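Local coordinates for protein fasciclin-1 (Drosophila melanogaster, PDB 1O70) that mediates adhesion between neural cells as a probably GPI-anchored surface glycoprotein, represented here by its third and fourth FAS1 domains, at residues T109-F113 and V288-D292; R192-Y196 and L235-E241; K176-S181 and L218-S224. The contacts are given in a common frame with arbitrary orientation. Residue numbers count along the deposited sequence, not the author numbering.

Contact 1. Residues T109-F113 and V288-D292; sequences TFLYF and VYRPD
No hydrogen bond crosses this interface between two FAS1 domains: side chains of 109-113 meet side chains and backbone of 288-292, and the nearest CA atoms (F110, R290) stay 8.9 Å apart. Segment 109-113 is extended, with phi between -118° and -164°. Segment 288-292 turns a corner at Y289 (phi/psi -69/-48) and R290 (-128/101), a classic beta bulge opposite V302. F110 and Y112 both adopt chi1 p. The F110 ring reaches the corner, with CZ 3.6 Å from Y289 O, near the ring plane, and CE2 4.1 Å from P291 CD, an apolar touch. The contact joins the sheet of the third FAS1 domain, through strand 110-116, to the bulged strand 284-295 of the fourth. R290 (m, t, p) lays one guanidinium face against Y112: Y112 OH lies 3.2 Å from R290 NH1, at an angle too poor for a hydrogen bond. The arginine's charge is met instead by salt bridges to E127 of strand 123-128 and to D168, while Y112 touches a sugar of the attached glycan.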
loop_
_atom_site.group_PDB
_atom_site.type_symbol
_atom_site.label_atom_id
_atom_site.label_comp_id
_atom_site.label_asym_id
_atom_site.label_seq_id
_atom_site.Cartn_x
_atom_site.Cartn_y
_atom_site.Cartn_z
ATOM N N THR A 109 -0.084 1.911 -9.927
ATOM C CA THR A 109 0.404 2.376 -8.634
ATOM C C THR A 109 0.103 3.842 -8.376
ATOM O O THR A 109 0.464 4.702 -9.179
ATOM C CB THR A 109 1.924 2.252 -8.544
ATOM O OG1 THR A 109 2.319 0.939 -8.953
ATOM C CG2 THR A 109 2.397 2.539 -7.123
ATOM N N PHE A 110 -0.565 4.145 -7.273
ATOM C CA PHE A 110 -0.788 5.546 -6.954
ATOM C C PHE A 110 -0.123 5.784 -5.593
ATOM O O PHE A 110 0.271 4.833 -4.917
ATOM C CB PHE A 110 -2.285 5.891 -6.952
ATOM C CG PHE A 110 -3.082 5.184 -5.905
ATOM C CD1 PHE A 110 -2.982 5.564 -4.568
ATOM C CD2 PHE A 110 -3.958 4.156 -6.253
ATOM C CE1 PHE A 110 -3.741 4.934 -3.581
ATOM C CE2 PHE A 110 -4.726 3.513 -5.278
ATOM C CZ PHE A 110 -4.617 3.906 -3.935
ATOM N N LEU A 111 0.040 7.041 -5.214
ATOM C CA LEU A 111 0.677 7.375 -3.948
ATOM C C LEU A 111 -0.222 8.340 -3.207
ATOM O O LEU A 111 -1.269 8.743 -3.711
ATOM C CB LEU A 111 2.005 8.094 -4.191
ATOM C CG LEU A 111 2.886 7.647 -5.353
ATOM C CD1 LEU A 111 4.062 8.608 -5.530
ATOM C CD2 LEU A 111 3.367 6.228 -5.078
ATOM N N TYR A 112 0.189 8.707 -2.004
ATOM C CA TYR A 112 -0.544 9.692 -1.231
ATOM C C TYR A 112 0.421 10.125 -0.149
ATOM O O TYR A 112 1.355 9.391 0.179
ATOM C CB TYR A 112 -1.873 9.134 -0.684
ATOM C CG TYR A 112 -1.778 8.018 0.306
ATOM C CD1 TYR A 112 -1.623 8.280 1.674
ATOM C CD2 TYR A 112 -1.838 6.693 -0.119
ATOM C CE1 TYR A 112 -1.529 7.251 2.592
ATOM C CE2 TYR A 112 -1.744 5.655 0.777
ATOM C CZ TYR A 112 -1.591 5.938 2.136
ATOM O OH TYR A 112 -1.525 4.913 3.055
ATOM N N PHE A 113 0.225 11.332 0.365
ATOM C CA PHE A 113 1.127 11.872 1.364
ATOM C C PHE A 113 0.461 12.159 2.694
ATOM O O PHE A 113 -0.765 12.203 2.811
ATOM C CB PHE A 113 1.753 13.183 0.858
ATOM C CG PHE A 113 2.416 13.076 -0.486
ATOM C CD1 PHE A 113 1.658 12.975 -1.643
ATOM C CD2 PHE A 113 3.802 13.066 -0.594
ATOM C CE1 PHE A 113 2.266 12.866 -2.888
ATOM C CE2 PHE A 113 4.419 12.956 -1.837
ATOM C CZ PHE A 113 3.645 12.855 -2.985
ATOM N N VAL A 288 -11.753 -2.004 -2.528
ATOM C CA VAL A 288 -10.368 -2.170 -2.119
ATOM C C VAL A 288 -9.758 -0.762 -2.167
ATOM O O VAL A 288 -9.503 -0.231 -3.243
ATOM C CB VAL A 288 -9.612 -3.116 -3.092
ATOM C CG1 VAL A 288 -8.179 -3.313 -2.621
ATOM C CG2 VAL A 288 -10.322 -4.453 -3.184
ATOM N N TYR A 289 -9.549 -0.160 -0.999
ATOM C CA TYR A 289 -9.004 1.195 -0.903
ATOM C C TYR A 289 -7.538 1.318 -1.331
ATOM O O TYR A 289 -7.180 2.227 -2.075
ATOM C CB TYR A 289 -9.175 1.720 0.523
ATOM C CG TYR A 289 -8.755 3.154 0.695
ATOM C CD1 TYR A 289 -9.409 4.179 0.011
ATOM C CD2 TYR A 289 -7.690 3.489 1.528
ATOM C CE1 TYR A 289 -9.009 5.511 0.150
ATOM C CE2 TYR A 289 -7.284 4.819 1.675
ATOM C CZ TYR A 289 -7.948 5.822 0.982
ATOM O OH TYR A 289 -7.542 7.133 1.115
ATOM N N ARG A 290 -6.680 0.433 -0.840
ATOM C CA ARG A 290 -5.275 0.450 -1.236
ATOM C C ARG A 290 -4.944 -0.968 -1.679
ATOM O O ARG A 290 -4.754 -1.870 -0.852
ATOM C CB ARG A 290 -4.370 0.841 -0.064
ATOM C CG ARG A 290 -4.292 2.330 0.220
ATOM C CD ARG A 290 -3.624 2.578 1.546
ATOM N NE ARG A 290 -2.280 2.013 1.595
ATOM C CZ ARG A 290 -1.643 1.731 2.727
ATOM N NH1 ARG A 290 -2.241 1.961 3.897
ATOM N NH2 ARG A 290 -0.416 1.225 2.686
ATOM N N PRO A 291 -4.915 -1.196 -2.991
ATOM C CA PRO A 291 -4.596 -2.539 -3.461
ATOM C C PRO A 291 -3.098 -2.743 -3.578
ATOM O O PRO A 291 -2.328 -1.793 -3.724
ATOM C CB PRO A 291 -5.245 -2.573 -4.828
ATOM C CG PRO A 291 -4.993 -1.176 -5.310
ATOM C CD PRO A 291 -5.417 -0.361 -4.096
ATOM N N ASP A 292 -2.691 -3.996 -3.502
ATOM C CA ASP A 292 -1.300 -4.338 -3.690
ATOM C C ASP A 292 -0.264 -3.614 -2.846
ATOM O O ASP A 292 0.708 -3.100 -3.384
ATOM C CB ASP A 292 -0.977 -4.153 -5.174
ATOM C CG ASP A 292 -2.021 -4.814 -6.073
ATOM O OD1 ASP A 292 -2.355 -5.989 -5.811
ATOM O OD2 ASP A 292 -2.518 -4.175 -7.025
#

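Contact 2. Residues R192-Y196 and L235-E241; sequences RRFTY and LAISDKE
Backbone hydrogen bonds define the pairing of strands 193-196 and 235-238, whose axes approach to 4.8 Å at 159°, antiparallel. R193 faces S238 and T195 faces A236 as hydrogen-bonded pairs: R193 N to S238 O is 3.2 Å, S238 N to R193 O 3.3 Å, T195 N to A236 O 3.0 Å and A236 N to T195 O 3.1 Å. The non-hydrogen-bonded pairs are F194 with I237 (CA-CA 5.0 Å) and Y196 with L235 (4.7 Å); a CA-H...O contact adds F194 CA to A236 O at 3.4 Å.

Apolar packing gathers on the face carrying F194, Y196, L235 and I237. L235 (t, p) brings CD1 to 3.7 Å from F194 CD2 and 3.8 Å from Y196 CB, while I237 CG1 lies 3.9 Å from F194 CD2.

Polar links lie on the R193 and T195 face, where the chain bends back beyond S238. One water bonds R193 O (2.8 Å), T195 OG1 (2.8 Å) and K240 O (2.9 Å). S238 OG donates to K240 O at 2.8 Å, and R193 NE makes a long salt bridge, 3.9 Å, to E241 OE2; R193 NH1 donates to R192 O at 2.8 Å and to T190 O.

Strand 193-199 also runs parallel to 298-303 on its other side, and I237 is hydrogen-bonded through its backbone to P260 of strand 257-260, within the mixed sheet of a FAS1 domain.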
loop_
_atom_site.group_PDB
_atom_site.type_symbol
_atom_site.label_atom_id
_atom_site.label_comp_id
_atom_site.label_asym_id
_atom_site.label_seq_id
_atom_site.Cartn_x
_atom_site.Cartn_y
_atom_site.Cartn_z
ATOM N N ARG A 192 6.626 -18.239 4.613
ATOM C CA ARG A 192 5.295 -18.342 4.017
ATOM C C ARG A 192 5.014 -17.047 3.265
ATOM O O ARG A 192 5.767 -16.078 3.371
ATOM C CB ARG A 192 4.233 -18.516 5.108
ATOM C CG ARG A 192 4.653 -19.402 6.273
ATOM C CD ARG A 192 4.513 -20.886 5.965
ATOM N NE ARG A 192 3.115 -21.307 5.894
ATOM C CZ ARG A 192 2.714 -22.575 5.808
ATOM N NH1 ARG A 192 3.605 -23.565 5.783
ATOM N NH2 ARG A 192 1.417 -22.858 5.739
ATOM N N ARG A 193 3.934 -17.033 2.500
ATOM C CA ARG A 193 3.554 -15.839 1.766
ATOM C C ARG A 193 2.119 -15.503 2.148
ATOM O O ARG A 193 1.212 -16.309 1.955
ATOM C CB ARG A 193 3.685 -16.071 0.261
ATOM C CG ARG A 193 5.119 -15.961 -0.233
ATOM C CD ARG A 193 5.652 -14.541 -0.048
ATOM N NE ARG A 193 7.075 -14.413 -0.355
ATOM C CZ ARG A 193 8.058 -14.821 0.447
ATOM N NH1 ARG A 193 7.775 -15.388 1.612
ATOM N NH2 ARG A 193 9.329 -14.646 0.092
ATOM N N PHE A 194 1.923 -14.316 2.714
ATOM C CA PHE A 194 0.601 -13.904 3.136
ATOM C C PHE A 194 -0.053 -12.865 2.251
ATOM O O PHE A 194 0.603 -11.973 1.710
ATOM C CB PHE A 194 0.625 -13.326 4.547
ATOM C CG PHE A 194 1.312 -14.176 5.554
ATOM C CD1 PHE A 194 2.693 -14.117 5.697
ATOM C CD2 PHE A 194 0.581 -14.992 6.408
ATOM C CE1 PHE A 194 3.343 -14.841 6.693
ATOM C CE2 PHE A 194 1.219 -15.722 7.407
ATOM C CZ PHE A 194 2.608 -15.649 7.547
ATOM N N THR A 195 -1.366 -12.992 2.120
ATOM C CA THR A 195 -2.170 -12.040 1.369
ATOM C C THR A 195 -3.211 -11.620 2.402
ATOM O O THR A 195 -4.231 -12.289 2.587
ATOM C CB THR A 195 -2.841 -12.697 0.167
ATOM O OG1 THR A 195 -1.833 -13.110 -0.762
ATOM C CG2 THR A 195 -3.765 -11.726 -0.517
ATOM N N TYR A 196 -2.932 -10.516 3.089
ATOM C CA TYR A 196 -3.802 -10.017 4.147
ATOM C C TYR A 196 -4.740 -8.903 3.679
ATOM O O TYR A 196 -4.291 -7.836 3.248
ATOM C CB TYR A 196 -2.931 -9.520 5.314
ATOM C CG TYR A 196 -3.608 -9.439 6.675
ATOM C CD1 TYR A 196 -2.934 -8.888 7.767
ATOM C CD2 TYR A 196 -4.917 -9.887 6.873
ATOM C CE1 TYR A 196 -3.536 -8.773 9.018
ATOM C CE2 TYR A 196 -5.532 -9.784 8.124
ATOM C CZ TYR A 196 -4.838 -9.220 9.194
ATOM O OH TYR A 196 -5.459 -9.075 10.420
ATOM N N LEU A 235 -6.940 -13.543 6.181
ATOM C CA LEU A 235 -5.580 -13.965 5.864
ATOM C C LEU A 235 -5.399 -15.221 5.030
ATOM O O LEU A 235 -5.659 -16.332 5.492
ATOM C CB LEU A 235 -4.783 -14.126 7.162
ATOM C CG LEU A 235 -3.289 -14.416 6.993
ATOM C CD1 LEU A 235 -2.610 -13.204 6.363
ATOM C CD2 LEU A 235 -2.667 -14.739 8.351
ATOM N N ALA A 236 -4.922 -15.028 3.804
ATOM C CA ALA A 236 -4.668 -16.123 2.879
ATOM C C ALA A 236 -3.208 -16.549 2.986
ATOM O O ALA A 236 -2.302 -15.728 2.863
ATOM C CB ALA A 236 -4.978 -15.688 1.457
ATOM N N ILE A 237 -2.982 -17.840 3.200
ATOM C CA ILE A 237 -1.628 -18.359 3.349
ATOM C C ILE A 237 -1.295 -19.418 2.306
ATOM O O ILE A 237 -1.929 -20.471 2.268
ATOM C CB ILE A 237 -1.444 -18.985 4.750
ATOM C CG1 ILE A 237 -1.882 -17.973 5.823
ATOM C CG2 ILE A 237 -0.001 -19.425 4.940
ATOM C CD1 ILE A 237 -1.918 -18.522 7.250
ATOM N N SER A 238 -0.319 -19.133 1.450
ATOM C CA SER A 238 0.107 -20.099 0.436
ATOM C C SER A 238 1.577 -19.885 0.083
ATOM O O SER A 238 2.287 -19.133 0.755
ATOM C CB SER A 238 -0.771 -20.029 -0.825
ATOM O OG SER A 238 -0.503 -18.906 -1.632
ATOM N N ASP A 239 2.050 -20.572 -0.948
ATOM C CA ASP A 239 3.442 -20.444 -1.349
ATOM C C ASP A 239 3.646 -19.169 -2.164
ATOM O O ASP A 239 4.777 -18.721 -2.359
ATOM C CB ASP A 239 3.871 -21.678 -2.154
ATOM C CG ASP A 239 3.043 -21.869 -3.409
ATOM O OD1 ASP A 239 1.853 -21.480 -3.402
ATOM O OD2 ASP A 239 3.573 -22.423 -4.394
ATOM N N LYS A 240 2.550 -18.582 -2.634
ATOM C CA LYS A 240 2.644 -17.357 -3.418
ATOM C C LYS A 240 1.698 -16.259 -2.918
ATOM O O LYS A 240 0.816 -16.508 -2.097
ATOM C CB LYS A 240 2.355 -17.647 -4.892
ATOM C CG LYS A 240 0.950 -18.102 -5.186
ATOM C CD LYS A 240 0.769 -18.342 -6.669
ATOM C CE LYS A 240 -0.649 -18.797 -6.970
ATOM N NZ LYS A 240 -0.849 -19.078 -8.423
ATOM N N GLU A 241 1.904 -15.041 -3.405
ATOM C CA GLU A 241 1.058 -13.922 -3.021
ATOM C C GLU A 241 0.170 -13.544 -4.182
ATOM O O GLU A 241 0.554 -13.675 -5.347
ATOM C CB GLU A 241 1.900 -12.723 -2.594
ATOM C CG GLU A 241 3.061 -12.392 -3.506
ATOM C CD GLU A 241 3.962 -11.343 -2.903
ATOM O OE1 GLU A 241 3.623 -10.144 -3.005
ATOM O OE2 GLU A 241 4.997 -11.717 -2.300
HETATM O O HOH W 1 -0.718 -15.515 0.133
#

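Contact 3. Residues K176-S181 and L218-S224; sequences KMGKFS and LFMADFS. With SO4 (sulfate ion), chain E.
Segment 176-181 leaves helix 172-177, and the chain then bends, with K179 N bonded to K176 O at 3.0 Å; opposite it, segment 218-224 links helix 212-218 to helix 224-232 through a short 3-10 segment at 221-222. This is packing between helical parts of the fourth FAS1 domain. CA atoms approach to 5.7 Å for M177 and F219, 5.3 Å for F180 and A221, and 4.9 Å for S181 and S224, without a hydrogen bond across. Within the linker, F223 N to M220 O (3.0 Å) and S224 N to A221 O (3.1 Å) hold the turn that leads into helix 224-232. M177 (chi1 t, chi2 t) makes a Met-aromatic contact, SD 4.7 Å from the F219 ring centroid, and packs SD 3.9 Å from L218 CB. F180 (chi1 m) points toward the linker and sets one ring face over M220 N, with CZ 3.4 Å from F219 O. A sulfate, probably from the crystallisation liquor, accepts a 3.1 Å hydrogen bond at O1 from K176 NZ, and its O2 lies 3.2 Å from F219 CE2.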
loop_
_atom_site.group_PDB
_atom_site.type_symbol
_atom_site.label_atom_id
_atom_site.label_comp_id
_atom_site.label_asym_id
_atom_site.label_seq_id
_atom_site.Cartn_x
_atom_site.Cartn_y
_atom_site.Cartn_z
ATOM N N LYS A 176 -3.973 -3.589 15.985
ATOM C CA LYS A 176 -4.235 -3.716 17.408
ATOM C C LYS A 176 -5.099 -4.940 17.724
ATOM O O LYS A 176 -4.840 -5.661 18.688
ATOM C CB LYS A 176 -4.912 -2.453 17.930
ATOM C CG LYS A 176 -5.315 -2.566 19.378
ATOM C CD LYS A 176 -5.334 -1.207 20.040
ATOM C CE LYS A 176 -6.436 -0.325 19.496
ATOM N NZ LYS A 176 -6.471 0.960 20.256
ATOM N N MET A 177 -6.113 -5.178 16.900
ATOM C CA MET A 177 -7.006 -6.307 17.100
ATOM C C MET A 177 -6.271 -7.643 17.009
ATOM O O MET A 177 -6.639 -8.604 17.681
ATOM C CB MET A 177 -8.130 -6.269 16.064
ATOM C CG MET A 177 -9.283 -7.191 16.359
ATOM S SD MET A 177 -10.629 -6.895 15.180
ATOM C CE MET A 177 -10.979 -8.498 14.644
ATOM N N GLY A 178 -5.234 -7.693 16.178
ATOM C CA GLY A 178 -4.464 -8.913 16.005
ATOM C C GLY A 178 -3.511 -9.190 17.147
ATOM O O GLY A 178 -2.788 -10.184 17.143
ATOM N N LYS A 179 -3.497 -8.314 18.138
ATOM C CA LYS A 179 -2.610 -8.514 19.269
ATOM C C LYS A 179 -3.228 -9.346 20.383
ATOM O O LYS A 179 -2.553 -10.177 20.982
ATOM C CB LYS A 179 -2.178 -7.175 19.844
ATOM C CG LYS A 179 -1.098 -6.472 19.072
ATOM C CD LYS A 179 -0.766 -5.200 19.810
ATOM C CE LYS A 179 0.472 -4.532 19.281
ATOM N NZ LYS A 179 0.766 -3.339 20.120
ATOM N N PHE A 180 -4.511 -9.131 20.653
ATOM C CA PHE A 180 -5.178 -9.851 21.725
ATOM C C PHE A 180 -5.000 -11.363 21.681
ATOM O O PHE A 180 -4.934 -11.996 22.722
ATOM C CB PHE A 180 -6.678 -9.531 21.742
ATOM C CG PHE A 180 -6.990 -8.076 21.892
ATOM C CD1 PHE A 180 -7.101 -7.260 20.772
ATOM C CD2 PHE A 180 -7.164 -7.515 23.155
ATOM C CE1 PHE A 180 -7.379 -5.907 20.907
ATOM C CE2 PHE A 180 -7.444 -6.158 23.300
ATOM C CZ PHE A 180 -7.553 -5.350 22.176
ATOM N N SER A 181 -4.911 -11.928 20.484
ATOM C CA SER A 181 -4.778 -13.368 20.308
ATOM C C SER A 181 -3.413 -13.783 19.777
ATOM O O SER A 181 -3.190 -14.956 19.484
ATOM C CB SER A 181 -5.822 -13.856 19.314
ATOM O OG SER A 181 -5.474 -13.421 18.007
ATOM N N LEU A 218 -14.529 -7.161 19.916
ATOM C CA LEU A 218 -13.393 -7.474 19.056
ATOM C C LEU A 218 -12.115 -6.866 19.610
ATOM O O LEU A 218 -11.022 -7.369 19.352
ATOM C CB LEU A 218 -13.646 -6.967 17.632
ATOM C CG LEU A 218 -14.749 -7.707 16.864
ATOM C CD1 LEU A 218 -14.978 -7.035 15.520
ATOM C CD2 LEU A 218 -14.358 -9.176 16.670
ATOM N N PHE A 219 -12.250 -5.784 20.372
ATOM C CA PHE A 219 -11.087 -5.148 20.966
ATOM C C PHE A 219 -11.010 -5.420 22.474
ATOM O O PHE A 219 -10.677 -4.535 23.265
ATOM C CB PHE A 219 -11.082 -3.635 20.693
ATOM C CG PHE A 219 -10.880 -3.279 19.243
ATOM C CD1 PHE A 219 -11.960 -3.244 18.367
ATOM C CD2 PHE A 219 -9.601 -3.033 18.738
ATOM C CE1 PHE A 219 -11.778 -2.975 17.018
ATOM C CE2 PHE A 219 -9.414 -2.762 17.383
ATOM C CZ PHE A 219 -10.506 -2.736 16.521
ATOM N N MET A 220 -11.332 -6.652 22.864
ATOM C CA MET A 220 -11.276 -7.074 24.268
ATOM C C MET A 220 -10.600 -8.429 24.362
ATOM O O MET A 220 -10.908 -9.342 23.594
ATOM C CB MET A 220 -12.678 -7.167 24.875
ATOM C CG MET A 220 -13.165 -5.879 25.496
ATOM S SD MET A 220 -14.906 -5.963 25.900
ATOM C CE MET A 220 -14.809 -6.491 27.610
ATOM N N ALA A 221 -9.678 -8.556 25.310
ATOM C CA ALA A 221 -8.948 -9.805 25.500
ATOM C C ALA A 221 -9.896 -10.964 25.773
ATOM O O ALA A 221 -9.642 -12.088 25.354
ATOM C CB ALA A 221 -7.953 -9.661 26.643
ATOM N N ASP A 222 -10.992 -10.688 26.470
ATOM C CA ASP A 222 -11.957 -11.731 26.773
ATOM C C ASP A 222 -12.417 -12.492 25.539
ATOM O O ASP A 222 -12.752 -13.673 25.631
ATOM C CB ASP A 222 -13.190 -11.151 27.465
ATOM C CG ASP A 222 -13.177 -11.376 28.956
ATOM O OD1 ASP A 222 -12.889 -12.519 29.385
ATOM O OD2 ASP A 222 -13.473 -10.411 29.698
ATOM N N PHE A 223 -12.445 -11.832 24.386
ATOM C CA PHE A 223 -12.914 -12.512 23.181
ATOM C C PHE A 223 -11.855 -12.718 22.112
ATOM O O PHE A 223 -12.172 -12.782 20.923
ATOM C CB PHE A 223 -14.107 -11.763 22.586
ATOM C CG PHE A 223 -15.155 -11.403 23.598
ATOM C CD1 PHE A 223 -15.005 -10.271 24.392
ATOM C CD2 PHE A 223 -16.283 -12.202 23.772
ATOM C CE1 PHE A 223 -15.962 -9.935 25.346
ATOM C CE2 PHE A 223 -17.249 -11.879 24.723
ATOM C CZ PHE A 223 -17.089 -10.742 25.510
ATOM N N SER A 224 -10.606 -12.847 22.545
ATOM C CA SER A 224 -9.496 -13.063 21.632
ATOM C C SER A 224 -9.826 -14.141 20.602
ATOM O O SER A 224 -9.451 -14.024 19.436
ATOM C CB SER A 224 -8.241 -13.464 22.414
ATOM O OG SER A 224 -8.407 -14.727 23.029
HETATM S S SO4 E . -10.032 1.494 18.650
HETATM O O1 SO4 E . -9.357 1.982 19.876
HETATM O O2 SO4 E . -9.251 0.383 18.068
HETATM O O3 SO4 E . -11.392 1.020 18.992
HETATM O O4 SO4 E . -10.123 2.596 17.667
#

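Contact 1 joins the two FAS1 domains, whereas contacts 2 and 3 lie wholly within the fourth; both are nested in the chain between the segments of contact 1. Contacts 1 and 2 reach the same sheet: strand 193-199 of contact 2 and strand 284-295 of contact 1 both flank strand 298-303, with contact centres about 20 Å apart and nearest atoms about 7 Å. Contact 3 belongs to the helical part, its centre about 22 Å from that of contact 2 and about 27 Å from that of contact 1. The segments of contacts 2 and 3 alternate along the chain (176-181, 192-196, 218-224, 235-241); their nearest atoms are about 6 Å apart. The glycan neighbours Y112 of contact 1, while K176 of contact 3 lies about 13 Å from the nearest sugar.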